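Local coordinates for protein NAD(P)H-flavin oxidoreductase (PDB 3GBH) that probably catalyses NAD(P)H-dependent reduction of flavin or related substrates as an FMN-binding member of the nitroreductase family, at residues 39-42 and 43-46; 144-147 and 148-152; 117-120 and 121-124; 104-108 and 109-113. One frame throughout, in Å; residues are numbered along the deposited sequence. Where two conformers were deposited one is given.

Interaction 1. Residues 39-42 and 43-46; sequences ITKA and TKAP. With FMN (flavin mononucleotide), chain E.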
loop_
_atom_site.group_PDB
_atom_site.type_symbol
_atom_site.label_atom_id
_atom_site.label_comp_id
_atom_site.label_asym_id
_atom_site.label_seq_id
_atom_site.Cartn_x
_atom_site.Cartn_y
_atom_site.Cartn_z
ATOM N N ILE B 39 26.578 2.101 -19.338
ATOM C CA ILE B 39 26.664 0.735 -19.880
ATOM C C ILE B 39 26.952 -0.302 -18.783
ATOM O O ILE B 39 26.409 -1.408 -18.791
ATOM C CB ILE B 39 27.705 0.666 -21.006
ATOM C CG1 ILE B 39 27.210 1.503 -22.202
ATOM C CG2 ILE B 39 27.953 -0.804 -21.453
ATOM C CD1 ILE B 39 28.317 1.801 -23.231
ATOM N N THR B 40 27.804 0.041 -17.832
ATOM C CA THR B 40 28.063 -0.851 -16.716
ATOM C C THR B 40 26.729 -1.250 -16.011
ATOM O O THR B 40 26.483 -2.432 -15.797
ATOM C CB THR B 40 29.050 -0.215 -15.729
ATOM O OG1 THR B 40 30.306 0.014 -16.388
ATOM C CG2 THR B 40 29.284 -1.111 -14.482
ATOM N N LYS B 41 25.885 -0.271 -15.670
ATOM C CA LYS B 41 24.569 -0.539 -15.063
ATOM C C LYS B 41 23.624 -1.306 -15.938
ATOM O O LYS B 41 22.898 -2.156 -15.469
ATOM C CB LYS B 41 23.881 0.762 -14.674
ATOM C CG LYS B 41 24.493 1.428 -13.528
ATOM C CD LYS B 41 23.980 0.839 -12.217
ATOM C CE LYS B 41 24.821 1.321 -11.031
ATOM N NZ LYS B 41 25.052 0.190 -10.083
ATOM N N ALA B 42 23.591 -0.980 -17.217
ATOM C CA ALA B 42 22.697 -1.638 -18.138
ATOM C C ALA B 42 22.997 -3.134 -18.251
ATOM O O ALA B 42 22.082 -3.965 -18.346
ATOM C CB ALA B 42 22.790 -0.972 -19.508
ATOM N N THR B 43 24.271 -3.483 -18.260
ATOM C CA THR B 43 24.678 -4.877 -18.478
ATOM C C THR B 43 24.566 -5.726 -17.207
ATOM O O THR B 43 24.900 -6.911 -17.233
ATOM C CB THR B 43 26.099 -4.944 -19.034
ATOM O OG1 THR B 43 26.983 -4.260 -18.140
ATOM C CG2 THR B 43 26.139 -4.322 -20.426
ATOM N N LYS B 44 24.069 -5.132 -16.109
ATOM C CA LYS B 44 23.553 -5.907 -14.951
ATOM C C LYS B 44 22.226 -6.603 -15.241
ATOM O O LYS B 44 21.736 -7.376 -14.424
ATOM C CB LYS B 44 23.416 -5.033 -13.695
ATOM C CG LYS B 44 24.724 -4.608 -13.109
ATOM C CD LYS B 44 24.602 -3.609 -11.906
ATOM C CE LYS B 44 24.073 -4.287 -10.653
ATOM N NZ LYS B 44 25.024 -5.302 -10.163
ATOM N N ALA B 45 21.629 -6.308 -16.391
ATOM C CA ALA B 45 20.452 -7.007 -16.893
ATOM C C ALA B 45 20.685 -8.508 -16.894
ATOM O O ALA B 45 21.819 -8.964 -17.070
ATOM C CB ALA B 45 20.148 -6.542 -18.327
ATOM N N PRO B 46 19.608 -9.287 -16.760
ATOM C CA PRO B 46 19.755 -10.724 -16.824
ATOM C C PRO B 46 19.843 -11.190 -18.273
ATOM O O PRO B 46 19.447 -10.480 -19.193
ATOM C CB PRO B 46 18.453 -11.229 -16.187
ATOM C CG PRO B 46 17.456 -10.184 -16.550
ATOM C CD PRO B 46 18.200 -8.883 -16.588
HETATM N N1 FMN E . 16.832 -19.025 -14.888
HETATM C C2 FMN E . 16.306 -20.262 -14.574
HETATM O O2 FMN E . 16.453 -20.713 -13.422
HETATM N N3 FMN E . 15.632 -20.992 -15.545
HETATM C C4 FMN E . 15.463 -20.509 -16.834
HETATM O O4 FMN E . 14.840 -21.216 -17.648
HETATM C C4A FMN E . 16.012 -19.250 -17.172
HETATM N N5 FMN E . 15.914 -18.729 -18.457
HETATM C C5A FMN E . 16.202 -17.388 -18.661
HETATM C C6 FMN E . 15.812 -16.760 -19.843
HETATM C C7 FMN E . 16.057 -15.431 -20.073
HETATM C C7M FMN E . 15.607 -14.774 -21.353
HETATM C C8 FMN E . 16.715 -14.693 -19.106
HETATM C C8M FMN E . 16.961 -13.238 -19.348
HETATM C C9 FMN E . 17.108 -15.290 -17.921
HETATM C C9A FMN E . 16.868 -16.652 -17.678
HETATM N N10 FMN E . 17.250 -17.285 -16.493
HETATM C C10 FMN E . 16.715 -18.524 -16.191
HETATM C "C1'" FMN E . 17.931 -16.493 -15.383
HETATM C "C2'" FMN E . 19.392 -16.279 -15.752
HETATM O "O2'" FMN E . 20.169 -17.430 -15.446
HETATM C "C3'" FMN E . 19.934 -15.113 -14.941
HETATM O "O3'" FMN E . 19.229 -13.945 -15.266
HETATM C "C4'" FMN E . 21.428 -14.905 -15.131
HETATM O "O4'" FMN E . 22.045 -16.052 -14.565
HETATM C "C5'" FMN E . 21.867 -13.613 -14.442
HETATM O "O5'" FMN E . 21.614 -13.655 -13.026
HETATM P P FMN E . 20.688 -12.544 -12.333
HETATM O O1P FMN E . 20.545 -12.873 -10.851
HETATM O O2P FMN E . 19.336 -12.552 -13.003
HETATM O O3P FMN E . 21.223 -11.172 -12.499
#
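Thr43 folds back onto Ile39 at the C-terminal end of helix 32-42, where the chain leaves the helix through a type I beta turn from Ala42 to Ala45. With chi1 at 56°, the Thr43 hydroxyl is tucked between its own N and carbonyl carbon, which turns it back toward the helix; OG1 is 3.0 Å from both Ile39 O and Thr40 O, and both carbonyls are within reach of its one proton. The methyl CG2 of Thr43 meets CG2 of Ile39 at 4.1 Å, the two side chains crossing obliquely.

Thr43 N keeps the helical bond to Ile39 O (3.0 Å), after which the spacing tightens: Lys44 N bonds to Lys41 O from well above its carbonyl plane, and Ala45 N closes the turn on Ala42 O at 3.1 Å. Lys44 CB rests against Lys41 O, while Lys41 NZ is held by Asn16 of the second subunit.

Outside this shell, Trp54 of strand 54-59 packs on Thr43 and Ala45. Arg203 of the second subunit bonds to the carbonyls of Lys44 and Ala45; it also bonds to the flavin mononucleotide, as does Arg18 of that subunit. Past the turn, Pro46 lines the cofactor pocket, its CB 3.0 Å from the ribityl hydroxyl oxygen O3'.

Interaction 2. Residues 144-147 and 148-152; sequences SLMA and MQLML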
loop_
_atom_site.group_PDB
_atom_site.type_symbol
_atom_site.label_atom_id
_atom_site.label_comp_id
_atom_site.label_asym_id
_atom_site.label_seq_id
_atom_site.Cartn_x
_atom_site.Cartn_y
_atom_site.Cartn_z
ATOM N N SER B 144 17.444 -6.919 -25.743
ATOM C CA SER B 144 16.328 -6.024 -25.445
ATOM C C SER B 144 16.152 -5.775 -23.939
ATOM O O SER B 144 15.820 -4.663 -23.503
ATOM C CB SER B 144 15.046 -6.570 -26.101
ATOM O OG SER B 144 15.230 -6.629 -27.521
ATOM N N LEU B 145 16.365 -6.807 -23.125
ATOM C CA LEU B 145 16.329 -6.624 -21.681
ATOM C C LEU B 145 17.372 -5.580 -21.247
ATOM O O LEU B 145 17.071 -4.675 -20.460
ATOM C CB LEU B 145 16.522 -7.944 -20.939
ATOM C CG LEU B 145 15.457 -9.048 -21.126
ATOM C CD1 LEU B 145 15.894 -10.315 -20.440
ATOM C CD2 LEU B 145 14.093 -8.586 -20.599
HETATM N N MSE B 146 18.599 -5.716 -21.758
HETATM C CA MSE B 146 19.682 -4.782 -21.461
HETATM C C MSE B 146 19.342 -3.388 -21.996
HETATM O O MSE B 146 19.523 -2.403 -21.307
HETATM C CB MSE B 146 20.985 -5.312 -22.044
HETATM C CG MSE B 146 22.218 -4.521 -21.733
HETATM SE SE MSE B 146 22.432 -2.997 -22.912
HETATM C CE MSE B 146 22.728 -4.008 -24.589
ATOM N N ALA B 147 18.815 -3.320 -23.208
ATOM C CA ALA B 147 18.436 -2.033 -23.810
ATOM C C ALA B 147 17.447 -1.216 -22.950
ATOM O O ALA B 147 17.627 0.017 -22.793
ATOM C CB ALA B 147 17.870 -2.235 -25.218
HETATM N N MSE B 148 16.439 -1.883 -22.361
HETATM C CA MSE B 148 15.478 -1.165 -21.524
HETATM C C MSE B 148 16.201 -0.592 -20.313
HETATM O O MSE B 148 16.036 0.560 -19.958
HETATM C CB MSE B 148 14.355 -2.093 -21.053
HETATM C CG MSE B 148 13.280 -1.368 -20.276
HETATM SE SE MSE B 148 12.127 -0.297 -21.443
HETATM C CE MSE B 148 12.690 1.500 -20.893
ATOM N N GLN B 149 16.997 -1.417 -19.649
ATOM C CA GLN B 149 17.727 -0.951 -18.505
ATOM C C GLN B 149 18.714 0.172 -18.896
ATOM O O GLN B 149 18.898 1.109 -18.136
ATOM C CB GLN B 149 18.381 -2.122 -17.781
ATOM C CG GLN B 149 19.004 -1.785 -16.462
ATOM C CD GLN B 149 19.125 -3.004 -15.563
ATOM O OE1 GLN B 149 18.132 -3.595 -15.174
ATOM N NE2 GLN B 149 20.360 -3.377 -15.228
ATOM N N LEU B 150 19.304 0.113 -20.091
ATOM C CA LEU B 150 20.170 1.215 -20.569
ATOM C C LEU B 150 19.388 2.531 -20.709
ATOM O O LEU B 150 19.850 3.589 -20.284
ATOM C CB LEU B 150 20.800 0.839 -21.910
ATOM C CG LEU B 150 22.001 1.665 -22.352
ATOM C CD1 LEU B 150 22.863 0.806 -23.289
ATOM C CD2 LEU B 150 21.564 2.994 -22.967
HETATM N N MSE B 151 18.191 2.457 -21.277
HETATM C CA MSE B 151 17.360 3.658 -21.447
HETATM C C MSE B 151 16.926 4.276 -20.120
HETATM O O MSE B 151 16.934 5.501 -19.966
HETATM C CB MSE B 151 16.161 3.349 -22.337
HETATM C CG MSE B 151 16.545 3.022 -23.776
HETATM SE SE MSE B 151 14.961 2.988 -24.923
HETATM C CE MSE B 151 14.519 1.088 -24.699
ATOM N N LEU B 152 16.600 3.432 -19.142
ATOM C CA LEU B 152 16.238 3.924 -17.816
ATOM C C LEU B 152 17.436 4.570 -17.123
ATOM O O LEU B 152 17.339 5.675 -16.580
ATOM C CB LEU B 152 15.615 2.803 -16.953
ATOM C CG LEU B 152 14.254 2.353 -17.498
ATOM C CD1 LEU B 152 13.777 1.033 -16.867
ATOM C CD2 LEU B 152 13.228 3.427 -17.325
#
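Met146, a selenomethionine, lays its SE against CD1 of Leu150 one turn further on, 3.8 Å away. Both side chains leave the helix on the same side and run alongside each other. CG of Met146 stands opposite the backbone N (chi1 -175°), and bends at the next two bonds curl the chain so that the selenium reaches the leucine branch. Leu150 CB meanwhile rests on Ala147 O at 3.4 Å. Beside it, Met151 passes its CG over the same oxygen at 3.3 Å and turns its CE back toward Ala147.

All of this belongs to the long helix 132-156, which in this nitroreductase fold runs between the sheet and the second subunit. Ala147 and Met151 face Ile189 of strand 183-192, Met146 and Leu150 pack on Ala42 of helix 32-42, and Met148 and Gln149 meet Gln149 and Met148 of the second subunit. Leu145 touches the flavin mononucleotide.

The helical backbone bonds are uneven: Leu150 N reaches Met146 O at 2.8 Å and Met151 N reaches Ala147 O at 2.9 Å, whereas the bond from Gln149 N to Leu145 O is weak at 3.4 Å.

Interaction 3. Residues 117-120 and 121-124; sequences AQLL and DWIL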
loop_
_atom_site.group_PDB
_atom_site.type_symbol
_atom_site.label_atom_id
_atom_site.label_comp_id
_atom_site.label_asym_id
_atom_site.label_seq_id
_atom_site.Cartn_x
_atom_site.Cartn_y
_atom_site.Cartn_z
ATOM N N ALA B 117 31.990 -26.749 -14.134
ATOM C CA ALA B 117 32.154 -27.820 -15.130
ATOM C C ALA B 117 30.818 -28.520 -15.391
ATOM O O ALA B 117 30.471 -28.797 -16.544
ATOM C CB ALA B 117 33.212 -28.810 -14.691
ATOM N N GLN B 118 30.053 -28.757 -14.325
ATOM C CA GLN B 118 28.766 -29.431 -14.445
ATOM C C GLN B 118 27.797 -28.568 -15.218
ATOM O O GLN B 118 27.051 -29.074 -16.031
ATOM C CB GLN B 118 28.179 -29.795 -13.062
ATOM C CG GLN B 118 28.946 -30.840 -12.263
ATOM C CD GLN B 118 29.105 -32.171 -12.995
ATOM O OE1 GLN B 118 28.304 -32.526 -13.844
ATOM N NE2 GLN B 118 30.159 -32.887 -12.684
ATOM N N LEU B 119 27.804 -27.261 -14.962
ATOM C CA LEU B 119 26.916 -26.340 -15.656
ATOM C C LEU B 119 27.259 -26.269 -17.153
ATOM O O LEU B 119 26.379 -26.394 -18.025
ATOM C CB LEU B 119 26.997 -24.934 -15.054
ATOM C CG LEU B 119 26.364 -24.695 -13.689
ATOM C CD1 LEU B 119 26.808 -23.318 -13.199
ATOM C CD2 LEU B 119 24.827 -24.784 -13.786
ATOM N N LEU B 120 28.539 -26.063 -17.451
ATOM C CA LEU B 120 28.951 -25.934 -18.852
ATOM C C LEU B 120 28.772 -27.249 -19.614
ATOM O O LEU B 120 28.531 -27.214 -20.813
ATOM C CB LEU B 120 30.393 -25.431 -18.972
ATOM C CG LEU B 120 30.615 -23.976 -18.502
ATOM C CD1 LEU B 120 32.070 -23.620 -18.658
ATOM C CD2 LEU B 120 29.727 -22.984 -19.232
ATOM N N ASP B 121 28.891 -28.393 -18.931
ATOM C CA ASP B 121 28.672 -29.714 -19.548
ATOM C C ASP B 121 27.296 -29.813 -20.218
ATOM O O ASP B 121 27.147 -30.488 -21.219
ATOM C CB ASP B 121 28.808 -30.848 -18.516
ATOM C CG ASP B 121 30.251 -31.266 -18.255
ATOM O OD1 ASP B 121 31.177 -30.772 -18.937
ATOM O OD2 ASP B 121 30.448 -32.131 -17.369
ATOM N N TRP B 122 26.272 -29.159 -19.664
ATOM C CA TRP B 122 24.959 -29.163 -20.361
ATOM C C TRP B 122 24.715 -27.890 -21.143
ATOM O O TRP B 122 24.133 -27.941 -22.233
ATOM C CB TRP B 122 23.740 -29.487 -19.461
ATOM C CG TRP B 122 23.389 -28.477 -18.417
ATOM C CD1 TRP B 122 23.774 -28.498 -17.109
ATOM C CD2 TRP B 122 22.567 -27.310 -18.578
ATOM N NE1 TRP B 122 23.258 -27.409 -16.442
ATOM C CE2 TRP B 122 22.513 -26.663 -17.316
ATOM C CE3 TRP B 122 21.877 -26.745 -19.657
ATOM C CZ2 TRP B 122 21.805 -25.491 -17.112
ATOM C CZ3 TRP B 122 21.179 -25.573 -19.451
ATOM C CH2 TRP B 122 21.146 -24.958 -18.184
ATOM N N ILE B 123 25.161 -26.751 -20.613
ATOM C CA ILE B 123 24.919 -25.479 -21.288
ATOM C C ILE B 123 25.539 -25.454 -22.699
ATOM O O ILE B 123 24.870 -25.071 -23.659
ATOM C CB ILE B 123 25.440 -24.287 -20.450
ATOM C CG1 ILE B 123 24.554 -24.115 -19.211
ATOM C CG2 ILE B 123 25.419 -22.956 -21.272
ATOM C CD1 ILE B 123 25.176 -23.226 -18.139
ATOM N N LEU B 124 26.788 -25.879 -22.829
ATOM C CA LEU B 124 27.493 -25.732 -24.119
ATOM C C LEU B 124 26.865 -26.587 -25.253
ATOM O O LEU B 124 26.539 -26.057 -26.317
ATOM C CB LEU B 124 29.011 -25.944 -23.979
ATOM C CG LEU B 124 29.791 -24.796 -23.275
ATOM C CD1 LEU B 124 31.272 -25.157 -23.050
ATOM C CD2 LEU B 124 29.639 -23.453 -24.027
HETATM O O HOH W 1 28.470 -33.721 -16.090
#
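Trp122 folds its indole back over the carbonyl of Leu119 within helix 113-128, near the periphery of the nitroreductase fold. Its CG takes the hindered place between N and carbonyl carbon (chi1 67°), which turns the ring against the preceding turn. Leu119 O then sits over one ring face, 3.5 Å from the plane and offset toward the rim. CG1 of Ile123 lies over that same face, also near the rim, and Leu119 CD2 approaches the indole NE1 at 4.1 Å, the leucine and tryptophan running side by side.

The backbone bonds converge on the same carbonyl. Leu119 O accepts from Ile123 N at 2.9 Å and also from Trp122 N, only three residues on, which comes in well above the carbonyl plane; two donors therefore grip one oxygen. Leu124 N bonds to Leu120 O (3.0 Å), and Asp121 N to Ala117 O.

The polar link is less certain. Gln118 and Asp121 cross with their amide and carboxylate planes 85° apart, and Asp121 has a second conformer. A water lies 2.8 Å from Asp121 OD2 but improbably close to Gln118 OE1, which leaves a bridge through it doubtful.

Apolar packing follows one helical turn at a time. The leucines and isoleucine face helix 98-107, with Leu119 and Ile123 on Tyr102 and Leu120 on Glu99. Leu120 CB approaches Leu124 CD1, and Leu119 CB meets Ile123 CD1 slightly closer, at 4.0 Å.

Interaction 4. Residues 104-108 and 109-113; sequences DAVEQ and QLMTE. With CA (calcium ion), chain N.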
loop_
_atom_site.group_PDB
_atom_site.type_symbol
_atom_site.label_atom_id
_atom_site.label_comp_id
_atom_site.label_asym_id
_atom_site.label_seq_id
_atom_site.Cartn_x
_atom_site.Cartn_y
_atom_site.Cartn_z
ATOM N N ASP B 104 35.220 -16.398 -14.458
ATOM C CA ASP B 104 35.129 -15.205 -13.590
ATOM C C ASP B 104 34.292 -15.467 -12.350
ATOM O O ASP B 104 34.613 -14.990 -11.260
ATOM C CB ASP B 104 34.553 -13.998 -14.368
ATOM C CG ASP B 104 35.555 -13.384 -15.370
ATOM O OD1 ASP B 104 36.705 -13.863 -15.478
ATOM O OD2 ASP B 104 35.176 -12.417 -16.079
ATOM N N ALA B 105 33.238 -16.261 -12.487
ATOM C CA ALA B 105 32.428 -16.631 -11.340
ATOM C C ALA B 105 33.210 -17.458 -10.308
ATOM O O ALA B 105 32.980 -17.345 -9.088
ATOM C CB ALA B 105 31.175 -17.402 -11.786
ATOM N N VAL B 106 34.090 -18.339 -10.795
ATOM C CA VAL B 106 34.936 -19.135 -9.917
ATOM C C VAL B 106 35.957 -18.231 -9.205
ATOM O O VAL B 106 36.135 -18.331 -7.991
ATOM C CB VAL B 106 35.642 -20.294 -10.709
ATOM C CG1 VAL B 106 36.561 -21.085 -9.809
ATOM C CG2 VAL B 106 34.576 -21.238 -11.370
ATOM N N GLU B 107 36.615 -17.371 -9.981
ATOM C CA GLU B 107 37.586 -16.417 -9.486
ATOM C C GLU B 107 36.968 -15.534 -8.385
ATOM O O GLU B 107 37.583 -15.301 -7.333
ATOM C CB GLU B 107 38.112 -15.554 -10.648
ATOM C CG GLU B 107 38.957 -16.311 -11.696
ATOM C CD GLU B 107 39.161 -15.565 -13.006
ATOM O OE1 GLU B 107 38.581 -14.478 -13.248
ATOM O OE2 GLU B 107 39.912 -16.066 -13.857
ATOM N N GLN B 108 35.722 -15.128 -8.603
ATOM C CA GLN B 108 35.016 -14.207 -7.718
ATOM C C GLN B 108 34.284 -14.952 -6.604
ATOM O O GLN B 108 33.513 -14.364 -5.881
ATOM C CB GLN B 108 34.095 -13.291 -8.557
ATOM C CG GLN B 108 34.949 -12.380 -9.504
ATOM C CD GLN B 108 34.148 -11.515 -10.490
ATOM O OE1 GLN B 108 33.108 -10.952 -10.142
ATOM N NE2 GLN B 108 34.642 -11.399 -11.722
ATOM N N GLN B 109 34.565 -16.245 -6.461
ATOM C CA GLN B 109 34.023 -17.083 -5.408
ATOM C C GLN B 109 32.490 -17.210 -5.339
ATOM O O GLN B 109 31.915 -17.463 -4.283
ATOM C CB GLN B 109 34.648 -16.674 -4.086
ATOM C CG GLN B 109 36.157 -17.002 -4.095
ATOM C CD GLN B 109 36.748 -16.886 -2.752
ATOM O OE1 GLN B 109 37.079 -17.887 -2.126
ATOM N NE2 GLN B 109 36.868 -15.656 -2.269
ATOM N N LEU B 110 31.850 -17.156 -6.498
ATOM C CA LEU B 110 30.405 -17.331 -6.599
ATOM C C LEU B 110 30.014 -18.772 -6.901
ATOM O O LEU B 110 28.882 -19.154 -6.688
ATOM C CB LEU B 110 29.853 -16.403 -7.656
ATOM C CG LEU B 110 30.282 -14.939 -7.495
ATOM C CD1 LEU B 110 29.674 -14.085 -8.557
ATOM C CD2 LEU B 110 29.928 -14.423 -6.110
HETATM N N MSE B 111 30.947 -19.583 -7.391
HETATM C CA MSE B 111 30.711 -21.019 -7.555
HETATM C C MSE B 111 32.054 -21.731 -7.563
HETATM O O MSE B 111 33.110 -21.116 -7.799
HETATM C CB MSE B 111 29.941 -21.325 -8.859
HETATM C CG MSE B 111 30.718 -20.971 -10.115
HETATM SE SE MSE B 111 29.854 -21.382 -11.853
HETATM C CE MSE B 111 28.376 -20.110 -11.746
ATOM N N THR B 112 32.016 -23.022 -7.288
ATOM C CA THR B 112 33.219 -23.841 -7.385
ATOM C C THR B 112 33.496 -24.210 -8.855
ATOM O O THR B 112 32.610 -24.162 -9.722
ATOM C CB THR B 112 33.071 -25.093 -6.593
ATOM O OG1 THR B 112 31.953 -25.805 -7.119
ATOM C CG2 THR B 112 32.873 -24.767 -5.087
ATOM N N GLU B 113 34.744 -24.544 -9.132
ATOM C CA GLU B 113 35.126 -25.033 -10.449
ATOM C C GLU B 113 34.320 -26.299 -10.730
ATOM O O GLU B 113 33.919 -26.545 -11.856
ATOM C CB GLU B 113 36.617 -25.368 -10.465
ATOM C CG GLU B 113 37.172 -25.692 -11.835
ATOM C CD GLU B 113 37.059 -24.533 -12.809
ATOM O OE1 GLU B 113 37.175 -23.375 -12.409
ATOM O OE2 GLU B 113 36.843 -24.781 -14.008
HETATM CA CA CA N . 38.966 -14.449 -15.585
HETATM O O HOH W 2 35.274 -20.126 -6.397
HETATM O O HOH W 3 38.865 -13.169 -17.386
HETATM O O HOH W 4 41.401 -12.932 -15.469
HETATM O O HOH W 5 37.707 -16.242 -16.712
#
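The carboxylate of Glu113 points one oxygen at Val106, with OE1 3.5 Å from both CG1 and CG2, and the two side chains meet at about a right angle; the other oxygen, OE2, forms a salt bridge with Lys116. A second carboxylate, that of Glu107, turns both oxygens to a calcium ion, which lies 2.4 Å from OE1 and slightly farther from OE2. The flat group of Asp104, three residues earlier, gives a single oxygen, its OD1 binding the calcium at 2.3 Å, and three waters, one at a long distance, also bind the ion. OD1 of Asp104 and OE1 of Glu107 come within 3.0 Å of each other because both bind the metal.

Met111 folds its selenomethionine chain back on the helix, its CG 4.1 Å from Val106 CG2. That CG stands between the backbone N and the carbonyl carbon (chi1 65°), and a further bend before the methyl brings CE to Ala105 CB. Met111 O receives a CA-H...O contact from Val106 CA (3.4 Å), and a water donates to both this carbonyl and Val106 O.

Ser201 of the second subunit packs on Leu110 and its Val202 on Gln108. Thr112 is the N-cap of helix 113-128, its OG1 capping the N of Ile115.

The chain turn itself rests chiefly on two backbone bonds. Leu110 N reaches Ala105 O at 2.8 Å, and Gln109 N reaches Val106 O at 3.0 Å from above the carbonyl plane. With Gln109 at positive phi, this is the Schellman motif that ends helix 98-107.

Interaction 2 is wholly buried and interaction 1 partly so; they touch each other: Lys41 O is probably hydrogen-bonded to Gln149 NE2, and Ala42 packs on Met146 and Leu150, so helix 32-42 is joined to helix 132-156 beside the second subunit. Interaction 2 is mainly apolar, whereas interaction 1 mixes backbone turn bonds with a pocket edge. The centres of interactions 3 and 4 are about 27 Å from the centre of the chain; the two adjoin through Leu119 and Met111, joining the loop after helix 98-107 to helix 113-128. Both mix apolar packing with carboxylates and water, and interaction 4 adds calcium. Interactions 1, 2 and 4 also meet the second subunit; interaction 3 does not.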